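Local coordinates for histone-lysine N-methyltransferase, H3 lysine-9 specific SUVH4 (Arabidopsis thaliana, PDB 4QEN), which transfers methyl groups from S-adenosyl-L-methionine to histone H3, laying down a repressive chromatin mark that sustains CpNpG and asymmetric DNA methylation, at residues P53-G58 with L106-V111; G58-I63 with V78-H83; G239-D244 with V265-G270; L277-N282 with G386-T391; I284-S289 with H476-L481. All coordinates share one frame; numbering follows the deposited sequence.

Contact 1: P53-G58 with L106-V111; sequences PRKIIG and LAVSIV. With nucleotides of chain B.
V108 is pressed against the backbone of the loop 53-58: the carbonyl O of I56 sits 3.5 Å from V108 CB. With CG1 anti to its own carbonyl carbon (chi1 -60°), V108 turns that methyl to I57, and I57 CG1 lies 4.0 Å from V108 CG1. Further out, I57 CD1 meets L106 CD2 at 3.9 Å, and in both pairs the side chains cross at about a right angle. This is the close-packed part. The fit is looser toward I56 and G58. I56 points its side chain away from the strand, and a water bridges the backbones, accepting from G58 N at 2.8 Å and donating to V108 O at 2.9 Å. At the far end of the strand, V111 O, which bonds Y128 OH, comes within 3.6 Å of N1 of the 5-methyldeoxycytidine in chain B, so the strand ends beside the bound methylated DNA. Strand 106-112 runs between strand 88-91 and strand 165-172, with V108 and S109 both facing D89 in a classic beta bulge. R166 of strand 165-172 also ties down the loop, its NH1 bonding I56 O and G58 O, while helix 151-161 packs on L106 and A107.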
# COMPACT_ATOMS: atom_id res chain seq x y z
N PRO A 53 -16.52 12.51 -6.36
CA PRO A 53 -17.56 12.00 -7.26
C PRO A 53 -17.86 12.88 -8.47
O PRO A 53 -18.54 12.40 -9.38
CB PRO A 53 -18.79 11.91 -6.35
CG PRO A 53 -18.57 12.99 -5.33
CD PRO A 53 -17.08 13.06 -5.11
N ARG A 54 -17.39 14.13 -8.49
CA ARG A 54 -17.52 14.99 -9.67
C ARG A 54 -16.15 15.28 -10.26
O ARG A 54 -15.13 15.23 -9.56
CB ARG A 54 -18.22 16.30 -9.31
CG ARG A 54 -19.61 16.13 -8.70
CD ARG A 54 -20.66 15.85 -9.77
NE ARG A 54 -20.85 16.99 -10.66
CZ ARG A 54 -21.65 17.01 -11.72
NH1 ARG A 54 -22.35 15.93 -12.04
NH2 ARG A 54 -21.75 18.10 -12.46
N LYS A 55 -16.12 15.60 -11.55
CA LYS A 55 -14.89 15.90 -12.26
C LYS A 55 -14.26 17.17 -11.70
O LYS A 55 -14.98 18.07 -11.27
CB LYS A 55 -15.20 16.11 -13.74
CG LYS A 55 -15.72 14.88 -14.46
CD LYS A 55 -14.73 13.75 -14.36
CE LYS A 55 -14.98 12.73 -15.47
NZ LYS A 55 -16.31 12.07 -15.34
N ILE A 56 -12.94 17.25 -11.74
CA ILE A 56 -12.20 18.40 -11.23
C ILE A 56 -11.06 18.72 -12.19
O ILE A 56 -10.34 17.83 -12.64
CB ILE A 56 -11.60 18.11 -9.82
CG1 ILE A 56 -12.72 17.94 -8.78
CG2 ILE A 56 -10.62 19.20 -9.41
CD1 ILE A 56 -12.26 17.28 -7.47
N ILE A 57 -10.91 20.01 -12.51
CA ILE A 57 -9.81 20.47 -13.35
C ILE A 57 -8.59 20.72 -12.46
O ILE A 57 -8.70 21.41 -11.46
CB ILE A 57 -10.18 21.78 -14.04
CG1 ILE A 57 -11.29 21.55 -15.08
CG2 ILE A 57 -8.96 22.40 -14.71
CD1 ILE A 57 -11.79 22.84 -15.72
N GLY A 58 -7.44 20.17 -12.81
CA GLY A 58 -6.23 20.46 -12.05
C GLY A 58 -5.95 19.40 -11.00
O GLY A 58 -6.33 18.24 -11.15
N LEU A 106 -14.81 18.55 -22.09
CA LEU A 106 -13.54 19.13 -21.69
C LEU A 106 -12.78 18.09 -20.87
O LEU A 106 -13.28 17.63 -19.84
CB LEU A 106 -13.80 20.38 -20.85
CG LEU A 106 -12.60 21.25 -20.42
CD1 LEU A 106 -11.97 21.94 -21.63
CD2 LEU A 106 -13.04 22.28 -19.37
N ALA A 107 -11.58 17.73 -21.31
CA ALA A 107 -10.83 16.66 -20.65
C ALA A 107 -10.21 17.15 -19.36
O ALA A 107 -9.83 18.32 -19.25
CB ALA A 107 -9.76 16.14 -21.58
N VAL A 108 -10.09 16.25 -18.38
CA VAL A 108 -9.42 16.60 -17.15
C VAL A 108 -8.30 15.61 -16.85
O VAL A 108 -7.38 15.94 -16.11
CB VAL A 108 -10.37 16.66 -15.93
CG1 VAL A 108 -11.45 17.72 -16.15
CG2 VAL A 108 -10.98 15.29 -15.65
N SER A 109 -8.36 14.40 -17.43
CA SER A 109 -7.35 13.41 -17.04
C SER A 109 -7.07 12.41 -18.16
O SER A 109 -8.00 11.91 -18.77
CB SER A 109 -7.79 12.67 -15.76
OG SER A 109 -6.95 11.55 -15.48
N ILE A 110 -5.81 12.12 -18.44
CA ILE A 110 -5.48 11.07 -19.40
C ILE A 110 -4.48 10.06 -18.86
O ILE A 110 -3.63 10.36 -18.01
CB ILE A 110 -4.92 11.64 -20.73
CG1 ILE A 110 -3.52 12.22 -20.53
CG2 ILE A 110 -5.87 12.65 -21.36
CD1 ILE A 110 -2.96 12.86 -21.79
N VAL A 111 -4.55 8.86 -19.43
CA VAL A 111 -3.66 7.77 -19.06
C VAL A 111 -2.87 7.30 -20.28
O VAL A 111 -3.44 7.04 -21.33
CB VAL A 111 -4.45 6.59 -18.50
CG1 VAL A 111 -3.51 5.44 -18.17
CG2 VAL A 111 -5.23 7.02 -17.26
N1 5CM B 7 -4.24 4.53 -23.82
C2 5CM B 7 -2.97 4.70 -24.25
N3 5CM B 7 -2.68 5.79 -25.11
C4 5CM B 7 -3.68 6.60 -25.66
C5 5CM B 7 -5.00 6.35 -25.33
C5A 5CM B 7 -6.08 7.12 -25.84
C6 5CM B 7 -5.23 5.31 -24.46
O2 5CM B 7 -2.02 4.08 -23.79
N4 5CM B 7 -3.44 7.60 -26.52
C1' 5CM B 7 -5.08 3.52 -23.08
C2' 5CM B 7 -6.28 3.39 -22.29
C3' 5CM B 7 -6.02 1.75 -22.04
C4' 5CM B 7 -6.03 1.20 -23.49
O4' 5CM B 7 -5.03 2.26 -23.92
O3' 5CM B 7 -4.83 1.29 -21.40
C5' 5CM B 7 -7.48 1.71 -23.86
O5' 5CM B 7 -8.24 2.92 -23.68
P 5CM B 7 -9.14 3.58 -24.82
OP1 5CM B 7 -9.26 5.03 -24.58
OP2 5CM B 7 -8.71 3.15 -26.16
O HOH W 1 -7.30 18.66 -15.11

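Contact 2: G58-I63 with V78-H83; sequences GDLPGI and VGFHNH
The amide N of I63 donates to L60 O at 3.0 Å, closing a type II turn that brings L60 and I63 round to the same neighbour, the loop that follows helix 72-78. G62 takes the positive phi of that turn (88°). The side chains that meet across the contact are apolar. L60 reaches in with CD2, which rests on the backbone of the other segment 3.6 Å from F80 CA. I63 brings two branches. Its CG1 lies anti to the carbonyl carbon, which sends CD1 forward to meet V78 tip to tip, and the 3.4 Å between I63 CD1 and V78 CG1 is tighter than usual van der Waals contact. The CG2 methyl comes obliquely to the ring, 3.9 Å from F80 CE2, while CD1 also reaches F80 CD2 at 3.8 Å. Replacing I63 with alanine would probably open a gap between V78 and F80 and leave the phenyl ring freer to shift. Elsewhere F80 meets Y184 edge-to-face and makes a cation-pi contact with R166. G79, at phi 96°, is where the chain leaves the helix, and its carbonyl O accepts a weak bond from N82 ND2 at 3.3 Å. Here a tight turn and a helix C-terminal end are locked together in the buried interior of the SRA domain, and H83 at the end of the same loop packs on a DNA phosphate.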
# COMPACT_ATOMS: atom_id res chain seq x y z
N GLY A 58 -7.44 20.17 -12.81
CA GLY A 58 -6.23 20.46 -12.05
C GLY A 58 -5.95 19.40 -11.00
O GLY A 58 -6.33 18.24 -11.15
N ASP A 59 -5.28 19.79 -9.92
CA ASP A 59 -4.94 18.82 -8.88
C ASP A 59 -6.11 18.47 -7.96
O ASP A 59 -6.96 19.31 -7.67
CB ASP A 59 -3.76 19.32 -8.05
CG ASP A 59 -2.44 19.16 -8.77
OD1 ASP A 59 -2.17 18.05 -9.26
OD2 ASP A 59 -1.69 20.15 -8.86
N LEU A 60 -6.14 17.22 -7.50
CA LEU A 60 -7.09 16.77 -6.49
C LEU A 60 -6.37 16.82 -5.15
O LEU A 60 -5.27 16.28 -5.04
CB LEU A 60 -7.53 15.33 -6.77
CG LEU A 60 -8.70 15.09 -7.74
CD1 LEU A 60 -8.46 15.79 -9.03
CD2 LEU A 60 -8.88 13.60 -7.98
N PRO A 61 -6.97 17.48 -4.14
CA PRO A 61 -6.36 17.53 -2.81
C PRO A 61 -6.08 16.13 -2.28
O PRO A 61 -6.92 15.24 -2.43
CB PRO A 61 -7.43 18.21 -1.97
CG PRO A 61 -8.10 19.13 -2.94
CD PRO A 61 -8.16 18.34 -4.23
N GLY A 62 -4.91 15.93 -1.69
CA GLY A 62 -4.52 14.65 -1.13
C GLY A 62 -3.85 13.75 -2.15
O GLY A 62 -3.28 12.70 -1.81
N ILE A 63 -3.91 14.15 -3.41
CA ILE A 63 -3.24 13.40 -4.47
C ILE A 63 -2.08 14.23 -5.02
O ILE A 63 -2.28 15.08 -5.89
CB ILE A 63 -4.21 12.98 -5.57
CG1 ILE A 63 -5.29 12.07 -4.97
CG2 ILE A 63 -3.48 12.26 -6.71
CD1 ILE A 63 -6.27 11.61 -5.98
N VAL A 78 -11.06 6.54 -6.05
CA VAL A 78 -10.78 7.89 -5.53
C VAL A 78 -11.53 9.01 -6.30
O VAL A 78 -11.82 10.09 -5.76
CB VAL A 78 -9.24 8.14 -5.52
CG1 VAL A 78 -8.92 9.59 -5.45
CG2 VAL A 78 -8.62 7.44 -4.32
N GLY A 79 -11.85 8.74 -7.56
CA GLY A 79 -12.50 9.71 -8.42
C GLY A 79 -11.49 10.47 -9.28
O GLY A 79 -11.85 11.40 -9.98
N PHE A 80 -10.23 10.04 -9.20
CA PHE A 80 -9.12 10.63 -9.95
C PHE A 80 -9.27 10.42 -11.46
O PHE A 80 -8.99 11.33 -12.25
CB PHE A 80 -7.78 10.05 -9.42
CG PHE A 80 -6.56 10.51 -10.19
CD1 PHE A 80 -6.17 9.86 -11.35
CD2 PHE A 80 -5.80 11.59 -9.74
CE1 PHE A 80 -5.04 10.29 -12.06
CE2 PHE A 80 -4.67 12.02 -10.44
CZ PHE A 80 -4.28 11.36 -11.59
N HIS A 81 -9.70 9.23 -11.86
CA HIS A 81 -9.95 8.92 -13.28
C HIS A 81 -11.09 7.93 -13.32
O HIS A 81 -10.95 6.80 -12.86
CB HIS A 81 -8.71 8.31 -13.94
CG HIS A 81 -8.77 8.25 -15.44
ND1 HIS A 81 -8.14 9.17 -16.25
CD2 HIS A 81 -9.38 7.37 -16.27
CE1 HIS A 81 -8.37 8.86 -17.52
NE2 HIS A 81 -9.12 7.78 -17.56
N ASN A 82 -12.23 8.34 -13.86
CA ASN A 82 -13.48 7.64 -13.58
C ASN A 82 -13.83 6.41 -14.43
O ASN A 82 -14.69 5.62 -14.05
CB ASN A 82 -14.63 8.65 -13.54
CG ASN A 82 -14.52 9.59 -12.34
OD1 ASN A 82 -14.97 9.27 -11.24
ND2 ASN A 82 -13.88 10.75 -12.55
N HIS A 83 -13.17 6.27 -15.57
CA HIS A 83 -13.33 5.10 -16.42
C HIS A 83 -12.26 4.08 -16.03
O HIS A 83 -11.12 4.47 -15.76
CB HIS A 83 -13.08 5.48 -17.89
CG HIS A 83 -14.03 6.49 -18.43
ND1 HIS A 83 -15.40 6.31 -18.43
CD2 HIS A 83 -13.81 7.69 -19.03
CE1 HIS A 83 -15.98 7.35 -18.99
NE2 HIS A 83 -15.04 8.21 -19.36

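Contact 3: G239-D244 with V265-G270; sequences GLVCED and VSPTSG
V241 is the first residue of its segment to touch the partner, its CB 4.0 Å from V265 O. With CG1 anti to the carbonyl carbon (chi1 -72°), CG2 falls between the backbone N and the carbonyl carbon, which leads that methyl obliquely onto the proline ring, 4.2 Å from P267 CD. The carbonyl O of V241 faces the next residue of the partner, 3.9 Å from S266 CB. C242 then leans on the hydroxyl of S266: C242 CB lies 3.6 Å from S266 OG, while SG stands further off, 4.1 Å from the same oxygen. That hydroxyl is held within its own segment by T268, whose OG1 shares a hydrogen bond of 2.7 Å with S266 OG, which probably steadies the type I turn from S266 to S269. The backbone bond of this turn, S269 N to S266 O, is weak. D244, farther on, turns away from the turn, its OD1 accepting from S246 OG and I254 N. V241 and C242 both face A256 in a classic beta bulge; strand 240-242 is the outermost strand, within this chain, of a four-stranded sheet with strands 256-257, 357-361 and 367-371. P267 also packs on A256, about 4 Å from the side chain of W367, which probably binds S-adenosyl-L-methionine as in relatives.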
# COMPACT_ATOMS: atom_id res chain seq x y z
N GLY A 239 27.29 2.67 2.04
CA GLY A 239 27.12 2.85 3.47
C GLY A 239 26.74 1.58 4.20
O GLY A 239 26.28 1.63 5.35
N LEU A 240 26.92 0.44 3.54
CA LEU A 240 26.62 -0.86 4.14
C LEU A 240 27.39 -1.04 5.44
O LEU A 240 28.61 -0.87 5.48
CB LEU A 240 26.98 -1.99 3.16
CG LEU A 240 26.52 -3.40 3.56
CD1 LEU A 240 25.01 -3.50 3.51
CD2 LEU A 240 27.16 -4.46 2.68
N VAL A 241 26.67 -1.38 6.51
CA VAL A 241 27.31 -1.66 7.79
C VAL A 241 27.12 -3.10 8.24
O VAL A 241 27.76 -3.56 9.18
CB VAL A 241 26.81 -0.72 8.92
CG1 VAL A 241 27.35 0.70 8.72
CG2 VAL A 241 25.28 -0.73 8.99
N CYS A 242 26.22 -3.82 7.57
CA CYS A 242 26.00 -5.24 7.83
C CYS A 242 25.26 -5.84 6.64
O CYS A 242 24.33 -5.24 6.11
CB CYS A 242 25.18 -5.46 9.11
SG CYS A 242 24.76 -7.20 9.43
N GLU A 243 25.67 -7.04 6.24
CA GLU A 243 25.11 -7.66 5.04
C GLU A 243 23.71 -8.25 5.25
O GLU A 243 22.86 -8.20 4.36
CB GLU A 243 26.06 -8.71 4.48
CG GLU A 243 27.46 -8.16 4.21
CD GLU A 243 28.32 -9.09 3.38
OE1 GLU A 243 29.32 -8.62 2.82
OE2 GLU A 243 27.99 -10.29 3.29
N ASP A 244 23.49 -8.82 6.43
CA ASP A 244 22.22 -9.43 6.79
C ASP A 244 22.11 -9.42 8.31
O ASP A 244 22.76 -10.21 8.98
CB ASP A 244 22.17 -10.87 6.26
CG ASP A 244 20.91 -11.62 6.69
OD1 ASP A 244 19.93 -10.98 7.13
OD2 ASP A 244 20.89 -12.87 6.58
N VAL A 265 29.12 1.12 13.22
CA VAL A 265 28.31 0.30 14.12
C VAL A 265 27.11 -0.33 13.42
O VAL A 265 26.36 0.35 12.73
CB VAL A 265 27.83 1.11 15.34
CG1 VAL A 265 26.73 0.37 16.09
CG2 VAL A 265 29.01 1.42 16.26
N SER A 266 26.95 -1.64 13.59
CA SER A 266 25.81 -2.36 13.05
C SER A 266 24.64 -2.30 14.03
O SER A 266 24.84 -2.17 15.24
CB SER A 266 26.20 -3.82 12.78
OG SER A 266 25.07 -4.63 12.56
N PRO A 267 23.41 -2.38 13.52
CA PRO A 267 22.27 -2.45 14.44
C PRO A 267 22.24 -3.73 15.27
O PRO A 267 21.47 -3.82 16.22
CB PRO A 267 21.05 -2.39 13.50
CG PRO A 267 21.58 -2.76 12.16
CD PRO A 267 22.98 -2.25 12.12
N THR A 268 23.09 -4.70 14.92
CA THR A 268 23.11 -6.00 15.60
C THR A 268 24.11 -6.13 16.74
O THR A 268 24.16 -7.17 17.41
CB THR A 268 23.43 -7.14 14.62
OG1 THR A 268 24.71 -6.91 14.02
CG2 THR A 268 22.37 -7.21 13.56
N SER A 269 24.91 -5.09 16.95
CA SER A 269 25.88 -5.09 18.04
C SER A 269 25.20 -5.09 19.41
O SER A 269 24.47 -4.16 19.77
CB SER A 269 26.85 -3.92 17.94
OG SER A 269 26.19 -2.76 18.38
N GLY A 270 25.48 -6.16 20.16
CA GLY A 270 24.86 -6.38 21.45
C GLY A 270 23.60 -7.25 21.41
O GLY A 270 23.22 -7.95 22.33

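Contact 4: L277-N282 with G386-T391; sequences LIIEPN and GVVRRT
I278 and I279 pair in parallel with V387 and V388, the two segments running 22° apart, so that a short Pre-SET strand becomes the edge of a SET-domain sheet continued by strands 445-448 and 403-405. Three backbone bonds zip the pair: I278 N to G386 O at 3.0 Å, V388 N to I278 O at a short 2.6 Å, and E280 N to V388 O at 3.1 Å. On one face I279 lies alongside V388, pointing the same way, with CD1 3.8 Å from V388 CG2, and L277 crosses onto that same methyl. The opposite face carries I278 and V387, which meet through I278 CG2 and V387 CG1. V387 CG1 also sits over one face of the R389 guanidinium, whose NE is salt-bridged to D448. E280 brings its CG up to R389 NH1, but its carboxylate bends away at chi2 and is too far for a salt bridge. It turns back on its own segment instead, where OE1 accepts N282 N at 2.6 Å in a nearly straight bond. Beyond the strand N282 lays its amide over a face of the R390 guanidinium, the planes 33° apart. ND2 and NH2 are both donors and do not bond each other; D393 OD1 draws the two groups together, taking N282 ND2 and R390 NH1. A water completes the link, donating to N282 OD1 at 2.7 Å and accepting from R390 N at 2.8 Å.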
# COMPACT_ATOMS: atom_id res chain seq x y z
N LEU A 277 9.61 -16.57 19.36
CA LEU A 277 9.45 -16.03 20.71
C LEU A 277 10.24 -16.82 21.75
O LEU A 277 10.44 -18.02 21.63
CB LEU A 277 7.97 -16.03 21.10
CG LEU A 277 7.00 -15.09 20.40
CD1 LEU A 277 5.58 -15.44 20.84
CD2 LEU A 277 7.31 -13.64 20.73
N ILE A 278 10.73 -16.10 22.76
CA ILE A 278 11.33 -16.73 23.93
C ILE A 278 10.40 -16.47 25.11
O ILE A 278 9.95 -15.34 25.32
CB ILE A 278 12.76 -16.22 24.21
CG1 ILE A 278 13.69 -16.61 23.06
CG2 ILE A 278 13.29 -16.74 25.58
CD1 ILE A 278 15.12 -16.08 23.19
N ILE A 279 10.06 -17.52 25.84
CA ILE A 279 9.14 -17.38 26.96
C ILE A 279 9.93 -17.38 28.25
O ILE A 279 10.64 -18.34 28.54
CB ILE A 279 8.11 -18.55 26.99
CG1 ILE A 279 7.41 -18.68 25.63
CG2 ILE A 279 7.12 -18.38 28.14
CD1 ILE A 279 6.71 -17.43 25.15
N GLU A 280 9.82 -16.30 29.02
CA GLU A 280 10.47 -16.25 30.33
C GLU A 280 9.85 -17.33 31.21
O GLU A 280 8.64 -17.56 31.13
CB GLU A 280 10.25 -14.87 30.95
CG GLU A 280 11.36 -14.36 31.85
CD GLU A 280 11.23 -14.81 33.30
OE1 GLU A 280 10.38 -15.67 33.60
OE2 GLU A 280 11.98 -14.29 34.16
N PRO A 281 10.67 -18.01 32.04
CA PRO A 281 10.26 -19.12 32.90
C PRO A 281 9.05 -18.87 33.80
O PRO A 281 8.38 -19.83 34.17
CB PRO A 281 11.51 -19.38 33.76
CG PRO A 281 12.41 -18.20 33.52
CD PRO A 281 12.12 -17.80 32.12
N ASN A 282 8.77 -17.62 34.18
CA ASN A 282 7.59 -17.38 35.01
C ASN A 282 6.34 -16.97 34.22
O ASN A 282 5.32 -16.58 34.79
CB ASN A 282 7.87 -16.38 36.14
CG ASN A 282 8.11 -14.96 35.64
OD1 ASN A 282 8.07 -14.69 34.43
ND2 ASN A 282 8.32 -14.03 36.58
N GLY A 386 10.45 -11.36 20.44
CA GLY A 386 11.29 -10.96 21.55
C GLY A 386 11.08 -11.94 22.68
O GLY A 386 10.62 -13.07 22.44
N VAL A 387 11.41 -11.52 23.90
CA VAL A 387 11.20 -12.35 25.08
C VAL A 387 9.86 -12.00 25.71
O VAL A 387 9.61 -10.84 26.05
CB VAL A 387 12.30 -12.13 26.13
CG1 VAL A 387 12.13 -13.10 27.29
CG2 VAL A 387 13.69 -12.26 25.51
N VAL A 388 8.99 -12.97 25.85
CA VAL A 388 7.70 -12.70 26.48
C VAL A 388 7.87 -12.67 27.99
O VAL A 388 8.36 -13.62 28.59
CB VAL A 388 6.64 -13.74 26.07
CG1 VAL A 388 5.31 -13.45 26.76
CG2 VAL A 388 6.48 -13.73 24.54
N ARG A 389 7.50 -11.54 28.59
CA ARG A 389 7.69 -11.35 30.03
C ARG A 389 6.42 -10.83 30.67
O ARG A 389 5.60 -10.18 30.02
CB ARG A 389 8.78 -10.32 30.31
CG ARG A 389 10.09 -10.53 29.59
CD ARG A 389 11.07 -9.45 30.05
NE ARG A 389 12.40 -9.66 29.49
CZ ARG A 389 13.29 -10.52 29.98
NH1 ARG A 389 12.98 -11.28 31.03
NH2 ARG A 389 14.48 -10.64 29.41
N ARG A 390 6.27 -11.07 31.97
CA ARG A 390 5.21 -10.44 32.73
C ARG A 390 5.52 -8.96 32.86
O ARG A 390 6.62 -8.59 33.24
CB ARG A 390 5.10 -11.07 34.11
CG ARG A 390 4.88 -12.56 34.08
CD ARG A 390 3.84 -12.95 35.10
NE ARG A 390 4.36 -13.86 36.10
CZ ARG A 390 5.20 -13.52 37.07
NH1 ARG A 390 5.65 -12.27 37.15
NH2 ARG A 390 5.61 -14.42 37.95
N THR A 391 4.54 -8.11 32.54
CA THR A 391 4.75 -6.66 32.62
C THR A 391 5.11 -6.21 34.03
O THR A 391 5.75 -5.17 34.22
CB THR A 391 3.51 -5.88 32.13
OG1 THR A 391 2.36 -6.27 32.89
CG2 THR A 391 3.26 -6.14 30.66
O HOH W 2 8.36 -12.21 33.40

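Contact 5: I284-S289 with H476-L481; sequences IIPKSS and HQDIRL
Where the Pre-SET chain heads for its zinc cluster, it crosses the SET-domain loop between strands 467-473 and 483-488, and P286 lies over the imidazole face of H476. This is a CH-pi contact: P286 CG stands 3.8 Å from the ring centroid and only 9° off the normal. The same CG touches two more side chains, D478 CB at 3.7 Å and L481 CD1 also at 3.7 Å, so the proline packs against three residues at once. I284 closes one end, its CG2 4.0 Å from L481 CD1. At the other end S289 sets its hydroxyl by the backbone of H476 and bonds S474 O; its side chain is about 8 Å from a zinc ion. The loop holds its own shape. The imidazole of H476 is turned by a chi1 of 57° to put ND1 in front of D478 N, which donates to it at 3.1 Å, close to the ring plane. D478 in turn takes R480 side-on, NH2 to OD2 at 2.9 Å and NE to OD1 at 3.1 Å, both on syn lone pairs, while R480 N reaches OD1 from the anti side in an Asx turn. An alanine at H476 would probably leave P286 without the ring face it rests on and D478 N without its acceptor. Because H476 ND1 accepts a hydrogen bond, the imidazole is probably neutral, with its hydrogen on NE2. D478 and E444, which pairs with R480 NH1, share the charge of R480, and the surface that meets P286 is largely carbon and ring face.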
# COMPACT_ATOMS: atom_id res chain seq x y z
N ILE A 284 3.33 -18.27 31.96
CA ILE A 284 2.62 -19.51 31.75
C ILE A 284 2.58 -19.89 30.26
O ILE A 284 2.49 -19.02 29.38
CB ILE A 284 1.18 -19.42 32.33
CG1 ILE A 284 0.50 -20.80 32.32
CG2 ILE A 284 0.34 -18.37 31.58
CD1 ILE A 284 -0.82 -20.85 33.03
N ILE A 285 2.67 -21.18 29.99
CA ILE A 285 2.41 -21.69 28.65
C ILE A 285 1.00 -22.25 28.62
O ILE A 285 0.72 -23.30 29.21
CB ILE A 285 3.45 -22.74 28.26
CG1 ILE A 285 4.84 -22.10 28.21
CG2 ILE A 285 3.07 -23.38 26.93
CD1 ILE A 285 6.00 -23.08 28.17
N PRO A 286 0.08 -21.53 27.97
CA PRO A 286 -1.32 -21.95 27.96
C PRO A 286 -1.53 -23.30 27.29
O PRO A 286 -0.65 -23.79 26.57
CB PRO A 286 -2.01 -20.86 27.13
CG PRO A 286 -1.12 -19.68 27.23
CD PRO A 286 0.27 -20.22 27.33
N LYS A 287 -2.68 -23.91 27.56
CA LYS A 287 -3.10 -25.13 26.90
C LYS A 287 -3.11 -24.95 25.37
O LYS A 287 -3.63 -23.96 24.86
CB LYS A 287 -4.50 -25.51 27.41
CG LYS A 287 -5.00 -26.87 26.97
CD LYS A 287 -6.44 -27.09 27.43
CE LYS A 287 -6.99 -28.42 26.96
NZ LYS A 287 -8.48 -28.41 26.92
N SER A 288 -2.53 -25.91 24.65
CA SER A 288 -2.49 -25.85 23.19
C SER A 288 -3.88 -25.88 22.54
O SER A 288 -4.77 -26.56 23.03
CB SER A 288 -1.63 -26.98 22.63
OG SER A 288 -0.26 -26.64 22.69
N SER A 289 -4.05 -25.15 21.44
CA SER A 289 -5.32 -25.16 20.71
C SER A 289 -5.58 -26.54 20.13
O SER A 289 -4.66 -27.23 19.71
CB SER A 289 -5.33 -24.17 19.54
OG SER A 289 -4.59 -23.00 19.81
N HIS A 476 -2.25 -21.24 20.93
CA HIS A 476 -3.14 -21.40 22.07
C HIS A 476 -4.27 -20.40 21.96
O HIS A 476 -4.31 -19.61 21.01
CB HIS A 476 -2.38 -21.19 23.39
CG HIS A 476 -1.69 -19.87 23.48
ND1 HIS A 476 -2.38 -18.68 23.59
CD2 HIS A 476 -0.38 -19.54 23.43
CE1 HIS A 476 -1.52 -17.68 23.62
NE2 HIS A 476 -0.30 -18.17 23.54
N GLN A 477 -5.18 -20.41 22.92
CA GLN A 477 -6.36 -19.56 22.83
C GLN A 477 -6.40 -18.49 23.91
O GLN A 477 -7.46 -17.92 24.19
CB GLN A 477 -7.63 -20.41 22.87
CG GLN A 477 -7.72 -21.44 21.75
CD GLN A 477 -7.92 -20.80 20.38
OE1 GLN A 477 -7.05 -20.86 19.51
NE2 GLN A 477 -9.08 -20.18 20.20
N ASP A 478 -5.25 -18.19 24.50
CA ASP A 478 -5.19 -17.22 25.59
C ASP A 478 -4.88 -15.83 25.05
O ASP A 478 -3.74 -15.55 24.67
CB ASP A 478 -4.16 -17.64 26.64
CG ASP A 478 -4.27 -16.84 27.93
OD1 ASP A 478 -4.61 -15.64 27.88
OD2 ASP A 478 -4.02 -17.43 29.00
N ILE A 479 -5.89 -14.97 25.02
CA ILE A 479 -5.81 -13.66 24.37
C ILE A 479 -4.74 -12.76 25.00
O ILE A 479 -4.20 -11.87 24.33
CB ILE A 479 -7.19 -12.95 24.38
CG1 ILE A 479 -7.17 -11.70 23.50
CG2 ILE A 479 -7.61 -12.59 25.81
CD1 ILE A 479 -6.86 -11.98 22.03
N ARG A 480 -4.43 -12.99 26.27
CA ARG A 480 -3.41 -12.24 27.00
C ARG A 480 -2.02 -12.49 26.42
O ARG A 480 -1.10 -11.70 26.63
CB ARG A 480 -3.39 -12.64 28.48
CG ARG A 480 -4.72 -12.54 29.22
CD ARG A 480 -4.59 -13.05 30.67
NE ARG A 480 -4.28 -14.48 30.71
CZ ARG A 480 -3.75 -15.10 31.76
NH1 ARG A 480 -3.45 -14.42 32.86
NH2 ARG A 480 -3.50 -16.40 31.71
N LEU A 481 -1.86 -13.62 25.73
CA LEU A 481 -0.56 -13.99 25.16
C LEU A 481 -0.60 -14.13 23.64
O LEU A 481 0.17 -14.90 23.06
CB LEU A 481 -0.06 -15.28 25.80
CG LEU A 481 0.42 -15.09 27.25
CD1 LEU A 481 0.36 -16.39 28.05
CD2 LEU A 481 1.83 -14.54 27.25

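How the contacts relate
Contacts 1 and 2 form one unit in the SRA domain: they share G58, their centres are 7 Å apart, and S109 OG meets H81 ND1 at 2.8 Å in a probable hydrogen bond; the nearest atom of contact 2 is about 3 Å from the bound nucleic acid. The other three belong to the catalytic half, on the opposite side of the chain's centre, with contact 4 centred about 56 Å from contact 1. Contacts 4 and 5 alternate along the chain, 13 Å between centres, and touch where V388 CG1 packs on L481 CD2 at 3.7 Å; both join Pre-SET to SET. Contact 3 stands nearest the cofactor, the P267 side chain about 7 Å from the bound S-adenosyl-L-homocysteine, against about 13 Å for G386 of contact 4.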